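PDB 6E29: SWD1-like protein from Myceliophthora thermophila, which probably serves as a WD-repeat scaffold subunit of the COMPASS histone H3 methyltransferase, this chain being its beta-propeller domain. Local coordinates for residues B[61-75]-B[84-98]. Sequence-based numbering, arbitrary orientation.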
loop_
_atom_site.group_PDB
_atom_site.type_symbol
_atom_site.label_atom_id
_atom_site.label_comp_id
_atom_site.label_asym_id
_atom_site.label_seq_id
_atom_site.Cartn_x
_atom_site.Cartn_y
_atom_site.Cartn_z
ATOM N N ARG B 61 -10.972 -18.424 8.943
ATOM C CA ARG B 61 -12.303 -17.840 8.895
ATOM C C ARG B 61 -12.490 -17.055 7.609
ATOM O O ARG B 61 -11.529 -16.657 6.943
ATOM C CB ARG B 61 -12.566 -16.968 10.118
ATOM C CG ARG B 61 -11.522 -15.925 10.383
ATOM C CD ARG B 61 -12.067 -14.858 11.343
ATOM N NE ARG B 61 -12.953 -15.355 12.396
ATOM C CZ ARG B 61 -12.512 -15.759 13.583
ATOM N NH1 ARG B 61 -11.208 -15.723 13.823
ATOM N NH2 ARG B 61 -13.345 -16.168 14.525
ATOM N N LYS B 62 -13.759 -16.902 7.245
ATOM C CA LYS B 62 -14.179 -16.108 6.098
ATOM C C LYS B 62 -15.017 -14.936 6.600
ATOM O O LYS B 62 -15.971 -15.138 7.366
ATOM C CB LYS B 62 -14.988 -16.968 5.115
ATOM C CG LYS B 62 -14.169 -17.993 4.313
ATOM C CD LYS B 62 -15.071 -19.026 3.681
ATOM C CE LYS B 62 -14.434 -19.691 2.472
ATOM N NZ LYS B 62 -13.088 -20.230 2.807
ATOM N N LEU B 63 -14.673 -13.720 6.146
ATOM C CA LEU B 63 -15.323 -12.471 6.529
ATOM C C LEU B 63 -16.037 -11.908 5.311
ATOM O O LEU B 63 -15.404 -11.610 4.292
ATOM C CB LEU B 63 -14.309 -11.456 7.066
ATOM C CG LEU B 63 -13.302 -12.029 8.079
ATOM C CD1 LEU B 63 -12.123 -11.070 8.240
ATOM C CD2 LEU B 63 -13.960 -12.294 9.427
ATOM N N ARG B 64 -17.348 -11.761 5.412
ATOM C CA ARG B 64 -18.149 -11.262 4.298
ATOM C C ARG B 64 -18.775 -9.951 4.747
ATOM O O ARG B 64 -19.724 -9.931 5.534
ATOM C CB ARG B 64 -19.169 -12.325 3.853
ATOM C CG ARG B 64 -18.508 -13.719 3.709
ATOM C CD ARG B 64 -19.328 -14.731 2.906
ATOM N NE ARG B 64 -19.065 -16.114 3.305
ATOM C CZ ARG B 64 -18.643 -17.062 2.472
ATOM N NH1 ARG B 64 -18.395 -16.750 1.203
ATOM N NH2 ARG B 64 -18.440 -18.312 2.904
ATOM N N GLY B 65 -18.201 -8.842 4.282
ATOM C CA GLY B 65 -18.726 -7.540 4.618
ATOM C C GLY B 65 -18.706 -6.662 3.395
ATOM O O GLY B 65 -19.448 -5.684 3.305
ATOM N N HIS B 66 -17.848 -6.991 2.446
ATOM C CA HIS B 66 -17.805 -6.251 1.195
ATOM C C HIS B 66 -18.461 -7.102 0.115
ATOM O O HIS B 66 -18.526 -8.338 0.218
ATOM C CB HIS B 66 -16.354 -5.925 0.771
ATOM C CG HIS B 66 -15.517 -5.261 1.826
ATOM N ND1 HIS B 66 -15.274 -3.902 1.833
ATOM C CD2 HIS B 66 -14.822 -5.772 2.870
ATOM C CE1 HIS B 66 -14.486 -3.605 2.850
ATOM N NE2 HIS B 66 -14.212 -4.714 3.506
ATOM N N SER B 67 -18.884 -6.434 -0.957
ATOM C CA SER B 67 -19.389 -7.103 -2.150
ATOM C C SER B 67 -18.617 -6.782 -3.428
ATOM O O SER B 67 -19.022 -7.240 -4.503
ATOM C CB SER B 67 -20.869 -6.759 -2.355
ATOM O OG SER B 67 -20.986 -5.371 -2.681
ATOM N N LYS B 68 -17.539 -6.003 -3.364
ATOM C CA LYS B 68 -16.763 -5.688 -4.557
ATOM C C LYS B 68 -15.309 -6.001 -4.248
ATOM O O LYS B 68 -14.968 -6.349 -3.111
ATOM C CB LYS B 68 -16.963 -4.216 -5.015
ATOM C CG LYS B 68 -18.264 -3.986 -5.894
ATOM C CD LYS B 68 -18.005 -2.971 -7.034
ATOM C CE LYS B 68 -18.428 -1.542 -6.688
ATOM N NZ LYS B 68 -17.524 -0.495 -7.293
ATOM N N ASN B 69 -14.452 -5.887 -5.276
ATOM C CA ASN B 69 -13.057 -6.294 -5.149
ATOM C C ASN B 69 -12.400 -5.668 -3.933
ATOM O O ASN B 69 -12.408 -4.445 -3.762
ATOM C CB ASN B 69 -12.241 -5.898 -6.385
ATOM C CG ASN B 69 -12.819 -6.441 -7.674
ATOM O OD1 ASN B 69 -14.028 -6.585 -7.814
ATOM N ND2 ASN B 69 -11.951 -6.721 -8.633
ATOM N N ILE B 70 -11.796 -6.509 -3.101
ATOM C CA ILE B 70 -10.952 -5.985 -2.046
ATOM C C ILE B 70 -9.732 -5.320 -2.678
ATOM O O ILE B 70 -9.096 -5.866 -3.593
ATOM C CB ILE B 70 -10.533 -7.090 -1.069
ATOM C CG1 ILE B 70 -11.791 -7.797 -0.531
ATOM C CG2 ILE B 70 -9.644 -6.489 0.026
ATOM C CD1 ILE B 70 -12.669 -6.817 0.303
ATOM N N THR B 71 -9.400 -4.132 -2.189
ATOM C CA THR B 71 -8.252 -3.381 -2.664
ATOM C C THR B 71 -7.115 -3.253 -1.663
ATOM O O THR B 71 -5.986 -3.002 -2.092
ATOM C CB THR B 71 -8.677 -1.964 -3.068
ATOM O OG1 THR B 71 -9.417 -1.397 -1.983
ATOM C CG2 THR B 71 -9.595 -2.006 -4.329
ATOM N N SER B 72 -7.356 -3.417 -0.356
ATOM C CA SER B 72 -6.247 -3.386 0.592
ATOM C C SER B 72 -6.620 -4.063 1.893
ATOM O O SER B 72 -7.803 -4.264 2.213
ATOM C CB SER B 72 -5.751 -1.957 0.891
ATOM O OG SER B 72 -6.674 -1.251 1.719
ATOM N N LEU B 73 -5.565 -4.479 2.592
ATOM C CA LEU B 73 -5.651 -5.147 3.883
ATOM C C LEU B 73 -4.535 -4.628 4.751
ATOM O O LEU B 73 -3.399 -4.549 4.295
ATOM C CB LEU B 73 -5.453 -6.675 3.763
ATOM C CG LEU B 73 -6.431 -7.385 2.866
ATOM C CD1 LEU B 73 -5.805 -8.742 2.400
ATOM C CD2 LEU B 73 -7.770 -7.630 3.628
ATOM N N SER B 74 -4.854 -4.343 6.010
ATOM C CA SER B 74 -3.919 -3.743 6.943
ATOM C C SER B 74 -4.185 -4.309 8.325
ATOM O O SER B 74 -5.310 -4.204 8.826
ATOM C CB SER B 74 -4.113 -2.211 6.938
ATOM O OG SER B 74 -3.353 -1.571 7.936
ATOM N N TRP B 75 -3.159 -4.877 8.937
ATOM C CA TRP B 75 -3.299 -5.559 10.213
ATOM C C TRP B 75 -2.909 -4.635 11.349
ATOM O O TRP B 75 -2.014 -3.810 11.201
ATOM C CB TRP B 75 -2.399 -6.778 10.296
ATOM C CG TRP B 75 -2.752 -7.975 9.455
ATOM C CD1 TRP B 75 -2.437 -8.184 8.105
ATOM C CD2 TRP B 75 -3.389 -9.176 9.909
ATOM N NE1 TRP B 75 -2.863 -9.441 7.726
ATOM C CE2 TRP B 75 -3.450 -10.066 8.808
ATOM C CE3 TRP B 75 -3.945 -9.578 11.137
ATOM C CZ2 TRP B 75 -4.040 -11.336 8.898
ATOM C CZ3 TRP B 75 -4.513 -10.861 11.231
ATOM C CH2 TRP B 75 -4.567 -11.715 10.119
ATOM N N SER B 84 -9.982 -3.792 6.104
ATOM C CA SER B 84 -10.121 -4.137 4.691
ATOM C C SER B 84 -10.848 -3.030 3.932
ATOM O O SER B 84 -11.750 -2.372 4.461
ATOM C CB SER B 84 -10.875 -5.480 4.519
ATOM O OG SER B 84 -12.153 -5.461 5.206
ATOM N N ALA B 85 -10.491 -2.853 2.670
ATOM C CA ALA B 85 -11.112 -1.819 1.860
ATOM C C ALA B 85 -11.496 -2.415 0.517
ATOM O O ALA B 85 -10.874 -3.377 0.081
ATOM C CB ALA B 85 -10.144 -0.648 1.651
ATOM N N CYS B 86 -12.494 -1.837 -0.163
ATOM C CA CYS B 86 -12.939 -2.421 -1.424
ATOM C C CYS B 86 -13.208 -1.346 -2.462
ATOM O O CYS B 86 -13.266 -0.158 -2.160
ATOM C CB CYS B 86 -14.201 -3.286 -1.238
ATOM S SG CYS B 86 -15.706 -2.392 -0.844
ATOM N N GLN B 87 -13.417 -1.791 -3.703
ATOM C CA GLN B 87 -13.845 -0.890 -4.762
ATOM C C GLN B 87 -15.274 -0.432 -4.585
ATOM O O GLN B 87 -15.692 0.504 -5.280
ATOM C CB GLN B 87 -13.711 -1.563 -6.126
ATOM C CG GLN B 87 -12.288 -1.742 -6.573
ATOM C CD GLN B 87 -12.155 -2.576 -7.833
ATOM O OE1 GLN B 87 -13.119 -3.209 -8.295
ATOM N NE2 GLN B 87 -10.950 -2.584 -8.405
ATOM N N GLY B 88 -16.031 -1.089 -3.709
ATOM C CA GLY B 88 -17.408 -0.713 -3.461
ATOM C C GLY B 88 -17.549 0.364 -2.409
ATOM O O GLY B 88 -18.612 0.460 -1.785
ATOM N N TRP B 89 -16.479 1.151 -2.184
ATOM C CA TRP B 89 -16.482 2.397 -1.392
ATOM C C TRP B 89 -16.420 2.180 0.122
ATOM O O TRP B 89 -16.682 3.103 0.886
ATOM C CB TRP B 89 -17.711 3.286 -1.680
ATOM C CG TRP B 89 -18.029 3.526 -3.128
ATOM C CD1 TRP B 89 -17.352 3.034 -4.222
ATOM C CD2 TRP B 89 -19.098 4.330 -3.650
ATOM N NE1 TRP B 89 -17.944 3.477 -5.383
ATOM C CE2 TRP B 89 -19.013 4.272 -5.062
ATOM C CE3 TRP B 89 -20.120 5.092 -3.063
ATOM C CZ2 TRP B 89 -19.906 4.959 -5.896
ATOM C CZ3 TRP B 89 -20.997 5.781 -3.890
ATOM C CH2 TRP B 89 -20.884 5.710 -5.292
ATOM N N LYS B 90 -16.096 0.995 0.605
ATOM C CA LYS B 90 -16.230 0.709 2.022
ATOM C C LYS B 90 -14.891 0.337 2.648
ATOM O O LYS B 90 -14.001 -0.238 2.002
ATOM C CB LYS B 90 -17.234 -0.433 2.241
ATOM C CG LYS B 90 -18.585 -0.192 1.594
ATOM C CD LYS B 90 -19.495 -1.452 1.644
ATOM C CE LYS B 90 -19.937 -1.836 3.045
ATOM N NZ LYS B 90 -20.748 -3.101 3.034
ATOM N N VAL B 91 -14.757 0.687 3.922
ATOM C CA VAL B 91 -13.651 0.259 4.779
ATOM C C VAL B 91 -14.257 -0.356 6.044
ATOM O O VAL B 91 -15.166 0.236 6.655
ATOM C CB VAL B 91 -12.725 1.439 5.140
ATOM C CG1 VAL B 91 -11.669 1.011 6.126
ATOM C CG2 VAL B 91 -12.039 1.998 3.897
ATOM N N ILE B 92 -13.750 -1.527 6.444
ATOM C CA ILE B 92 -14.273 -2.262 7.604
ATOM C C ILE B 92 -13.112 -2.652 8.509
ATOM O O ILE B 92 -12.066 -3.103 8.024
ATOM C CB ILE B 92 -15.059 -3.522 7.171
ATOM C CG1 ILE B 92 -16.332 -3.141 6.400
ATOM C CG2 ILE B 92 -15.361 -4.440 8.369
ATOM C CD1 ILE B 92 -17.080 -4.374 5.833
ATOM N N LEU B 93 -13.301 -2.498 9.815
ATOM C CA LEU B 93 -12.373 -2.980 10.821
ATOM C C LEU B 93 -12.983 -4.224 11.440
ATOM O O LEU B 93 -14.027 -4.143 12.112
ATOM C CB LEU B 93 -12.091 -1.971 11.929
ATOM C CG LEU B 93 -10.975 -2.540 12.820
ATOM C CD1 LEU B 93 -9.728 -2.668 12.035
ATOM C CD2 LEU B 93 -10.731 -1.617 13.970
ATOM N N TRP B 94 -12.348 -5.368 11.172
ATOM C CA TRP B 94 -12.750 -6.667 11.692
ATOM C C TRP B 94 -12.069 -6.916 13.031
ATOM O O TRP B 94 -10.881 -6.612 13.204
ATOM C CB TRP B 94 -12.362 -7.787 10.707
ATOM C CG TRP B 94 -12.964 -7.620 9.372
ATOM C CD1 TRP B 94 -12.398 -7.023 8.282
ATOM C CD2 TRP B 94 -14.280 -8.018 8.974
ATOM N NE1 TRP B 94 -13.275 -7.038 7.218
ATOM C CE2 TRP B 94 -14.439 -7.649 7.618
ATOM C CE3 TRP B 94 -15.333 -8.692 9.624
ATOM C CZ2 TRP B 94 -15.613 -7.918 6.900
ATOM C CZ3 TRP B 94 -16.502 -8.948 8.912
ATOM C CH2 TRP B 94 -16.635 -8.558 7.567
ATOM N N ASP B 95 -12.812 -7.490 13.960
ATOM C CA ASP B 95 -12.258 -8.055 15.182
ATOM C C ASP B 95 -12.101 -9.569 14.948
ATOM O O ASP B 95 -13.093 -10.303 14.828
ATOM C CB ASP B 95 -13.178 -7.725 16.359
ATOM C CG ASP B 95 -12.652 -8.213 17.707
ATOM O OD1 ASP B 95 -11.616 -8.913 17.759
ATOM O OD2 ASP B 95 -13.310 -7.882 18.721
ATOM N N LEU B 96 -10.854 -10.017 14.807
ATOM C CA LEU B 96 -10.598 -11.432 14.557
ATOM C C LEU B 96 -10.683 -12.261 15.817
ATOM O O LEU B 96 -10.668 -13.495 15.724
ATOM C CB LEU B 96 -9.230 -11.625 13.928
ATOM C CG LEU B 96 -9.063 -10.839 12.633
ATOM C CD1 LEU B 96 -7.709 -11.135 12.008
ATOM C CD2 LEU B 96 -10.202 -11.125 11.667
ATOM N N GLN B 97 -10.778 -11.629 16.991
ATOM C CA GLN B 97 -11.028 -12.421 18.190
ATOM C C GLN B 97 -12.372 -13.148 18.113
ATOM O O GLN B 97 -12.489 -14.278 18.604
ATOM C CB GLN B 97 -10.957 -11.538 19.429
ATOM C CG GLN B 97 -11.378 -12.222 20.691
ATOM C CD GLN B 97 -11.174 -11.339 21.888
ATOM O OE1 GLN B 97 -12.133 -10.843 22.487
ATOM N NE2 GLN B 97 -9.912 -11.102 22.232
ATOM N N ASP B 98 -13.380 -12.539 17.452
ATOM C CA ASP B 98 -14.717 -13.111 17.311
ATOM C C ASP B 98 -15.292 -13.057 15.889
ATOM O O ASP B 98 -16.472 -13.402 15.701
ATOM C CB ASP B 98 -15.683 -12.397 18.272
ATOM C CG ASP B 98 -15.496 -10.884 18.254
ATOM O OD1 ASP B 98 -14.776 -10.386 17.354
ATOM O OD2 ASP B 98 -16.048 -10.202 19.140
#
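H66 and L63 meet S84 and W94 in a polar and aromatic contact within one propeller blade and across to the last strand, 61-64, of the blade before it. Strands 70-75 and 84-86 run antiparallel, and the register slips by one residue between I70-C86 and S72-A85. T71 N donates to A85 O (2.8 Å, 166° at the hydrogen) and A85 N to S72 O; with T71 and S72 both facing A85, this is a classic beta bulge. T71 OG1 bonds onward to V111 O, toward the next blade. H66 NE2 shares a hydrogen bond of 2.8 Å with S84 OG, which also accepts from W94 NE1 (2.8 Å) close to the indole plane. G65-H66, S84 and W94-D95 thus reproduce the WD40 signature, a His-Ser-Trp network that ties the loop ahead of strand 70-75 to the blade's second and third strands; the C86-W89 turn lacks the aspartate that commonly completes it, and C86 SG lies 3.1 Å from H66 ND1. I92 CD1 covers one face of the imidazole. L63 CB sits over the six-membered ring of W94, 3.6 Å from its centroid and 4° off the normal, while I92 CG2 backs the opposite face. Replacing W94 by an alanine would probably open a gap beside L63 and leave S84 OG without its indole donor. K90, bent at chi3 (67°), brings NZ within 2.9 Å of G65 O.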